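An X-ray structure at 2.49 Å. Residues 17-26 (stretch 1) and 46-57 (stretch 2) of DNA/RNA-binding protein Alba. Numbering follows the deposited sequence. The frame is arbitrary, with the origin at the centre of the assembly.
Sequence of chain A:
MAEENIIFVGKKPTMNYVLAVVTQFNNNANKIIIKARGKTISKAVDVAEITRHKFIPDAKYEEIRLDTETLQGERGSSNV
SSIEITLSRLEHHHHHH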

# COMPACT_ATOMS: atom_id res chain seq x y z
N TYR A 17 15.59 5.79 -4.44
CA TYR A 17 14.66 6.32 -3.47
C TYR A 17 15.08 5.93 -2.07
O TYR A 17 14.91 6.72 -1.14
CB TYR A 17 13.24 5.89 -3.82
CG TYR A 17 12.82 6.37 -5.20
CD1 TYR A 17 12.62 7.74 -5.46
CD2 TYR A 17 12.62 5.47 -6.24
CE1 TYR A 17 12.25 8.18 -6.74
CE2 TYR A 17 12.25 5.90 -7.52
CZ TYR A 17 12.05 7.24 -7.76
OH TYR A 17 11.66 7.63 -9.03
N VAL A 18 15.66 4.74 -1.92
CA VAL A 18 16.15 4.32 -0.61
C VAL A 18 17.28 5.26 -0.18
O VAL A 18 17.38 5.66 0.98
CB VAL A 18 16.63 2.85 -0.63
CG1 VAL A 18 17.26 2.46 0.71
CG2 VAL A 18 15.49 1.91 -0.96
N LEU A 19 18.11 5.64 -1.15
CA LEU A 19 19.21 6.56 -0.93
C LEU A 19 18.72 7.94 -0.50
O LEU A 19 19.24 8.52 0.47
CB LEU A 19 20.08 6.66 -2.18
CG LEU A 19 21.41 7.44 -2.08
CD1 LEU A 19 22.33 6.91 -0.99
CD2 LEU A 19 22.11 7.43 -3.43
N ALA A 20 17.72 8.46 -1.21
CA ALA A 20 17.10 9.73 -0.87
C ALA A 20 16.60 9.76 0.57
O ALA A 20 16.75 10.75 1.28
CB ALA A 20 15.96 9.99 -1.83
N VAL A 21 16.02 8.64 1.00
CA VAL A 21 15.50 8.49 2.36
C VAL A 21 16.66 8.51 3.35
O VAL A 21 16.64 9.25 4.33
CB VAL A 21 14.67 7.17 2.48
CG1 VAL A 21 14.37 6.78 3.92
CG2 VAL A 21 13.37 7.26 1.69
N VAL A 22 17.70 7.70 3.08
CA VAL A 22 18.83 7.61 4.01
C VAL A 22 19.55 8.96 4.11
O VAL A 22 19.77 9.48 5.20
CB VAL A 22 19.80 6.47 3.66
CG1 VAL A 22 21.06 6.57 4.51
CG2 VAL A 22 19.12 5.13 3.89
N THR A 23 19.90 9.53 2.97
CA THR A 23 20.48 10.87 2.93
C THR A 23 19.79 11.84 3.87
O THR A 23 20.44 12.53 4.66
CB THR A 23 20.38 11.45 1.52
OG1 THR A 23 20.97 10.53 0.61
CG2 THR A 23 21.12 12.79 1.41
N GLN A 24 18.47 11.89 3.78
CA GLN A 24 17.72 12.87 4.54
C GLN A 24 17.66 12.59 6.02
O GLN A 24 17.64 13.53 6.80
CB GLN A 24 16.35 13.09 3.90
CG GLN A 24 16.53 13.80 2.55
CD GLN A 24 15.24 14.11 1.84
OE1 GLN A 24 14.17 14.15 2.46
NE2 GLN A 24 15.33 14.34 0.53
N PHE A 25 17.67 11.31 6.42
CA PHE A 25 17.81 10.97 7.84
C PHE A 25 19.17 11.38 8.43
O PHE A 25 19.26 11.73 9.61
CB PHE A 25 17.64 9.47 8.06
CG PHE A 25 16.23 9.05 8.34
CD1 PHE A 25 15.49 9.65 9.36
CD2 PHE A 25 15.64 8.03 7.60
CE1 PHE A 25 14.19 9.25 9.61
CE2 PHE A 25 14.35 7.63 7.84
CZ PHE A 25 13.62 8.24 8.85
N ASN A 26 20.22 11.31 7.62
CA ASN A 26 21.56 11.69 8.07
C ASN A 26 21.86 13.20 7.95
O ASN A 26 23.00 13.62 8.11
CB ASN A 26 22.62 10.85 7.35
CG ASN A 26 22.54 9.37 7.71
OD1 ASN A 26 22.07 8.99 8.78
ND2 ASN A 26 23.00 8.54 6.80
N ASP A 46 8.12 -1.28 -1.12
CA ASP A 46 9.51 -1.75 -1.24
C ASP A 46 10.55 -0.77 -0.68
O ASP A 46 11.42 -1.17 0.12
CB ASP A 46 9.89 -2.07 -2.70
CG ASP A 46 9.09 -3.23 -3.31
OD1 ASP A 46 8.42 -4.03 -2.59
OD2 ASP A 46 9.14 -3.35 -4.56
N VAL A 47 10.48 0.51 -1.10
CA VAL A 47 11.43 1.51 -0.66
C VAL A 47 11.47 1.56 0.84
O VAL A 47 12.54 1.51 1.43
CB VAL A 47 11.12 2.92 -1.22
CG1 VAL A 47 11.86 4.00 -0.44
CG2 VAL A 47 11.47 2.98 -2.70
N ALA A 48 10.31 1.63 1.47
CA ALA A 48 10.24 1.70 2.93
C ALA A 48 10.67 0.41 3.60
O ALA A 48 11.19 0.44 4.70
CB ALA A 48 8.83 2.07 3.41
N GLU A 49 10.43 -0.72 2.96
CA GLU A 49 10.77 -1.98 3.60
C GLU A 49 12.27 -2.28 3.51
O GLU A 49 12.87 -2.77 4.46
CB GLU A 49 9.93 -3.12 3.06
CG GLU A 49 8.54 -3.12 3.66
CD GLU A 49 8.53 -3.75 5.04
OE1 GLU A 49 8.93 -4.92 5.14
OE2 GLU A 49 8.13 -3.10 6.03
N ILE A 50 12.86 -1.95 2.38
CA ILE A 50 14.30 -2.12 2.22
C ILE A 50 15.02 -1.22 3.20
O ILE A 50 15.98 -1.64 3.88
CB ILE A 50 14.74 -1.76 0.78
CG1 ILE A 50 14.28 -2.84 -0.17
CG2 ILE A 50 16.24 -1.63 0.69
CD1 ILE A 50 14.23 -2.36 -1.60
N THR A 51 14.55 0.01 3.28
CA THR A 51 15.14 0.99 4.15
C THR A 51 15.23 0.48 5.58
O THR A 51 16.26 0.56 6.21
CB THR A 51 14.33 2.31 4.13
OG1 THR A 51 14.52 2.95 2.87
CG2 THR A 51 14.79 3.24 5.20
N ARG A 52 14.14 -0.05 6.11
CA ARG A 52 14.14 -0.46 7.51
C ARG A 52 14.74 -1.85 7.77
O ARG A 52 14.96 -2.23 8.91
CB ARG A 52 12.74 -0.37 8.09
CG ARG A 52 11.79 -1.35 7.45
CD ARG A 52 10.37 -0.92 7.74
NE ARG A 52 10.05 -1.15 9.13
CZ ARG A 52 9.55 -2.29 9.59
NH1 ARG A 52 9.29 -3.30 8.76
NH2 ARG A 52 9.29 -2.41 10.89
N HIS A 53 15.02 -2.59 6.71
CA HIS A 53 15.66 -3.88 6.86
C HIS A 53 17.16 -3.78 6.73
O HIS A 53 17.90 -4.28 7.56
CB HIS A 53 15.07 -4.86 5.86
CG HIS A 53 13.80 -5.51 6.35
ND1 HIS A 53 12.80 -4.80 6.92
CD2 HIS A 53 13.39 -6.84 6.35
CE1 HIS A 53 11.80 -5.63 7.28
NE2 HIS A 53 12.16 -6.88 6.93
N LYS A 54 17.63 -3.13 5.69
CA LYS A 54 19.05 -3.12 5.50
C LYS A 54 19.71 -1.86 6.01
O LYS A 54 20.82 -1.94 6.52
CB LYS A 54 19.40 -3.41 4.05
CG LYS A 54 19.12 -4.85 3.64
CD LYS A 54 18.50 -4.86 2.26
CE LYS A 54 18.22 -6.27 1.78
NZ LYS A 54 17.53 -6.15 0.47
N PHE A 55 19.04 -0.71 5.93
CA PHE A 55 19.76 0.57 6.01
C PHE A 55 19.50 1.54 7.16
O PHE A 55 20.41 2.21 7.58
CB PHE A 55 19.68 1.28 4.68
CG PHE A 55 20.13 0.44 3.53
CD1 PHE A 55 21.48 0.23 3.28
CD2 PHE A 55 19.20 -0.15 2.68
CE1 PHE A 55 21.90 -0.55 2.22
CE2 PHE A 55 19.61 -0.93 1.62
CZ PHE A 55 20.96 -1.13 1.38
N ILE A 56 18.28 1.63 7.68
CA ILE A 56 18.04 2.38 8.90
C ILE A 56 17.32 1.42 9.84
O ILE A 56 16.12 1.50 9.99
CB ILE A 56 17.17 3.63 8.66
CG1 ILE A 56 17.66 4.45 7.44
CG2 ILE A 56 17.08 4.48 9.91
CD1 ILE A 56 18.96 5.20 7.67
N PRO A 57 18.06 0.49 10.48
CA PRO A 57 17.43 -0.61 11.25
C PRO A 57 16.44 -0.18 12.32
O PRO A 57 15.63 -0.99 12.77
CB PRO A 57 18.64 -1.31 11.89
CG PRO A 57 19.77 -1.01 10.96
CD PRO A 57 19.53 0.41 10.51

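Two helical segments of one chain meet here, and their axes cross at -54° with a closest approach of 9.3 Å. The backbones come nearest at one end, where Val18 CA lies 5.5 Å from Val47 CA, and farther along Val22 CA is still 7.2 Å from Ile56 CA. The first helix runs regularly through Phe25, and Asn26 is the first residue to leave helical phi/psi. The second does not finish so cleanly: across residues 51-55 it widens into a pi-type turn, in which Thr51 O accepts from Ile56 N at 2.7 Å as well as from Phe55 N at 3.1 Å. Both Phe55 and Ile56 direct their CA-to-CB bonds toward the first helix, so the second stretch continues to supply apolar contacts as its helical geometry loosens.

No hydrogen bond or salt bridge joins the stretches. The contact is apolar packing, burying 446 Å² summed over both sides, and its rule is a knob in a hole. Val18 is the knob, seated among Val47, Ile50, Thr51 and Phe55, and it is the residue most covered by the opposing stretch. Its chi1 is t, and its two methyls both meet the walls of the pocket: Val18 CG2 sits 4.0 Å from Ile50 CG2 and 4.2 Å from Val47 CG1, and Val18 CG1 lies 3.8 Å from Phe55 CD2. A short, branched side chain suits this place because it offers two methyl groups where the backbones are close.

Thr51 shows how a polar residue can line such a pocket. Its OG1 donates to Val47 O at 2.8 Å, one turn back in its own helix, so the hydroxyl is satisfied without a partner across the interface. That same OG1 can then lie 3.5 Å from Val18 CG1 as a packing surface, while its methyl, CG2, meets Val21 CG1 at 3.8 Å.

Around the knob, other apolar groups extend the contact. Val47, buried and pointing toward the first helix, uses both methyls: CG2 approaches Tyr17 CB at 3.6 Å, and CG1 reaches Val21 CG2 at 4.2 Å. Tyr17 starts toward the second helix, but its end leads away, and its OH is hydrogen-bonded elsewhere in the structure. The residue therefore gives its aliphatic base to this contact and takes its polar end to another setting.

Farther along, Val22 CG2 packs 3.8 Å from Ile56 CD1 and 4.0 Å from Phe55 CB. Here the longer isoleucine side chain helps to span a wider backbone gap than the one at Val18. Phe25 closes this end with its CD2 at 4.1 Å from Ile56 CG1.

The polar residues largely keep off the seam. Arg52 NH1 and Glu49 OE2 form a salt bridge at 3.0 Å within the second helix, and Thr23 OG1 donates to Leu19 O at 2.7 Å within the first. None of these four residues touches the opposing stretch.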